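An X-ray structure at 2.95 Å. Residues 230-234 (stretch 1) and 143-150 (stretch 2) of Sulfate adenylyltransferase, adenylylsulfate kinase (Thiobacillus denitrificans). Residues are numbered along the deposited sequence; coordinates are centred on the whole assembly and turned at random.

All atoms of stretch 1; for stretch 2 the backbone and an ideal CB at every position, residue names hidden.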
# COMPACT_ATOMS: atom_id res chain seq x y z
N GLN A 230 -24.76 21.98 2.33
CA GLN A 230 -25.90 21.32 1.70
C GLN A 230 -25.69 21.23 0.23
O GLN A 230 -25.16 22.18 -0.36
CB GLN A 230 -27.18 22.12 1.91
CG GLN A 230 -28.11 21.51 2.94
CD GLN A 230 -28.65 20.17 2.46
OE1 GLN A 230 -28.94 19.28 3.26
NE2 GLN A 230 -28.76 20.03 1.16
N LEU A 231 -26.10 20.11 -0.36
CA LEU A 231 -26.07 19.96 -1.84
C LEU A 231 -27.50 19.92 -2.39
O LEU A 231 -28.37 19.27 -1.84
CB LEU A 231 -25.28 18.73 -2.29
CG LEU A 231 -25.30 18.40 -3.79
CD1 LEU A 231 -24.51 19.38 -4.62
CD2 LEU A 231 -24.78 17.00 -4.01
N SER A 232 -27.74 20.64 -3.46
CA SER A 232 -29.08 20.64 -4.03
C SER A 232 -28.94 21.02 -5.48
O SER A 232 -27.95 21.62 -5.85
CB SER A 232 -29.97 21.61 -3.29
OG SER A 232 -31.31 21.21 -3.39
N LEU A 233 -29.91 20.67 -6.31
CA LEU A 233 -29.82 21.01 -7.73
C LEU A 233 -30.67 22.22 -8.07
O LEU A 233 -31.74 22.43 -7.50
CB LEU A 233 -30.18 19.82 -8.62
CG LEU A 233 -29.40 18.58 -8.19
CD1 LEU A 233 -29.88 17.36 -8.94
CD2 LEU A 233 -27.92 18.81 -8.41
N LEU A 234 -30.16 23.01 -8.99
CA LEU A 234 -30.79 24.23 -9.46
C LEU A 234 -31.17 24.05 -10.93
O LEU A 234 -30.31 24.17 -11.81
CB LEU A 234 -29.79 25.37 -9.34
CG LEU A 234 -30.23 26.84 -9.47
CD1 LEU A 234 -29.26 27.49 -10.38
CD2 LEU A 234 -31.60 26.96 -10.06
N UNK A 143 -34.48 11.44 -12.46
CA UNK A 143 -33.11 11.45 -11.98
C UNK A 143 -32.87 12.43 -10.82
O UNK A 143 -33.38 13.54 -10.81
CB UNK A 143 -32.17 11.79 -13.14
N UNK A 144 -32.08 11.99 -9.85
CA UNK A 144 -31.70 12.84 -8.74
C UNK A 144 -32.90 13.41 -7.96
O UNK A 144 -32.86 14.51 -7.40
CB UNK A 144 -30.83 13.99 -9.26
N UNK A 145 -33.95 12.63 -7.87
CA UNK A 145 -35.10 13.00 -7.06
C UNK A 145 -34.73 13.58 -5.70
O UNK A 145 -35.19 14.66 -5.34
CB UNK A 145 -36.00 11.78 -6.86
N UNK A 146 -33.90 12.88 -4.93
CA UNK A 146 -33.44 13.41 -3.64
C UNK A 146 -32.91 14.85 -3.72
O UNK A 146 -33.45 15.77 -3.07
CB UNK A 146 -32.34 12.50 -3.08
N UNK A 147 -31.87 15.03 -4.54
CA UNK A 147 -31.15 16.30 -4.69
C UNK A 147 -31.92 17.49 -5.26
O UNK A 147 -31.43 18.61 -5.17
CB UNK A 147 -29.94 16.06 -5.59
N UNK A 148 -33.11 17.25 -5.84
CA UNK A 148 -33.91 18.31 -6.44
C UNK A 148 -34.89 18.88 -5.45
O UNK A 148 -35.85 18.22 -5.10
CB UNK A 148 -34.66 17.79 -7.67
N UNK A 149 -34.68 20.11 -5.01
CA UNK A 149 -35.67 20.79 -4.17
C UNK A 149 -36.28 22.02 -4.83
O UNK A 149 -35.65 22.72 -5.61
CB UNK A 149 -35.03 21.20 -2.84
N UNK A 150 -37.53 22.28 -4.52
CA UNK A 150 -38.16 23.49 -4.99
C UNK A 150 -37.70 24.56 -4.01
O UNK A 150 -37.26 24.25 -2.91
CB UNK A 150 -39.68 23.37 -5.07

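At position 143 the ideal CB has nothing of stretch 1 within 5.5 Å and phi/psi is -89/139, so stretch 1 sets no preference and many residues would fit. The deposited residue is Asp143, which pairs with a residue of its own stretch (see 148) and is also hydrogen-bonded elsewhere in the structure.

Position 144 is more constrained. Its phi/psi of 57/34 is left-handed, which eases the way for glycine, asparagine or aspartate, yet its CA-to-CB bond points toward stretch 1 and the ideal CB lies 3.5 Å from Leu233 CD1. That methyl favours an apolar side chain, and a small one would already touch. The residue is Phe144: its own CB makes the 3.5 Å contact with Leu233 CD1, while chi1 of -57° (m) sets the ring obliquely to that methyl.

Positions 145 and 146 have helical backbone angles and no atom of stretch 1 within 5.5 Å of either ideal CB; at 145 CA-to-CB points away. Polar or small residues suit both as well as any. They are Val145, which opens a type I turn ending at 148, and Ser146.

Position 147 carries the main contact. Its backbone O accepts from Leu233 N at 2.8 Å (N-H...O angle 149°) and from Ser232 OG at 3.2 Å, bonds available to any residue type. Its CB points sideways, 3.6 Å from Leu233 CD1 and 5.2 Å from Leu231 O, with Leu231 CD2 at 5.5 Å from the same CB in another direction. A medium-sized aliphatic group, such as leucine, isoleucine or methionine, would suit this setting. Leu147 is found; with chi1/chi2 in m/t, its CD2 reaches Leu231 CD2 at 3.8 Å, while its CB packs on Leu233 CD1 at 3.6 Å.

At 148 CA-to-CB points away, but the ideal CB is still 5.0 Å from Leu233 CD1. A long side chain could pass this methyl with its aliphatic part and carry a polar end onward; lysine, glutamine or arginine are plausible. Arg148 places CG 3.9 Å from Leu233 CD1, which also lies over one face of the guanidinium. Its NE donates to Asp143 O at 2.8 Å, and NH2 forms a salt bridge with Asp143 OD2 at 3.1 Å, tying position 148 back to position 143, across the turn that runs from 145 to 148.

Position 149 has extended angles (-115/147) and a sideways CB 3.8 Å from Ser232 OG. Alanine, serine or another small residue would fit; Ala149 simply rests its methyl CB against that hydroxyl oxygen.

At 150 CB points away from stretch 1, leaving the choice open. Thr150 occupies an N-cap position, its side chain capping a backbone N just beyond the stretch.

Stretch 2 143-150: DFVSLRAT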
# COMPACT_ATOMS: atom_id res chain seq x y z
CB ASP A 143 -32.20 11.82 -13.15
CG ASP A 143 -32.59 13.13 -13.79
OD1 ASP A 143 -33.73 13.20 -14.32
OD2 ASP A 143 -31.76 14.08 -13.75
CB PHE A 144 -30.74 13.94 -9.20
CG PHE A 144 -29.49 13.40 -9.85
CD1 PHE A 144 -28.85 12.30 -9.31
CD2 PHE A 144 -28.98 13.98 -11.00
CE1 PHE A 144 -27.73 11.78 -9.89
CE2 PHE A 144 -27.86 13.47 -11.59
CZ PHE A 144 -27.24 12.36 -11.04
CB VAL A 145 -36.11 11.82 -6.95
CG1 VAL A 145 -36.75 11.78 -5.59
CG2 VAL A 145 -37.16 11.95 -8.01
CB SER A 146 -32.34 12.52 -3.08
OG SER A 146 -31.58 11.97 -4.13
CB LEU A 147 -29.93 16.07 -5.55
CG LEU A 147 -28.92 15.19 -4.82
CD1 LEU A 147 -27.78 14.70 -5.72
CD2 LEU A 147 -28.39 15.96 -3.65
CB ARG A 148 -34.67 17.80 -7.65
CG ARG A 148 -33.79 17.27 -8.76
CD ARG A 148 -34.57 16.56 -9.84
NE ARG A 148 -33.73 16.30 -11.01
CZ ARG A 148 -33.45 17.20 -11.94
NH1 ARG A 148 -33.95 18.43 -11.84
NH2 ARG A 148 -32.68 16.89 -12.96
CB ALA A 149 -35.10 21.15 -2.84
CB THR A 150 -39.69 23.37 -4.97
OG1 THR A 150 -40.13 22.94 -3.66
CG2 THR A 150 -40.18 22.36 -6.03
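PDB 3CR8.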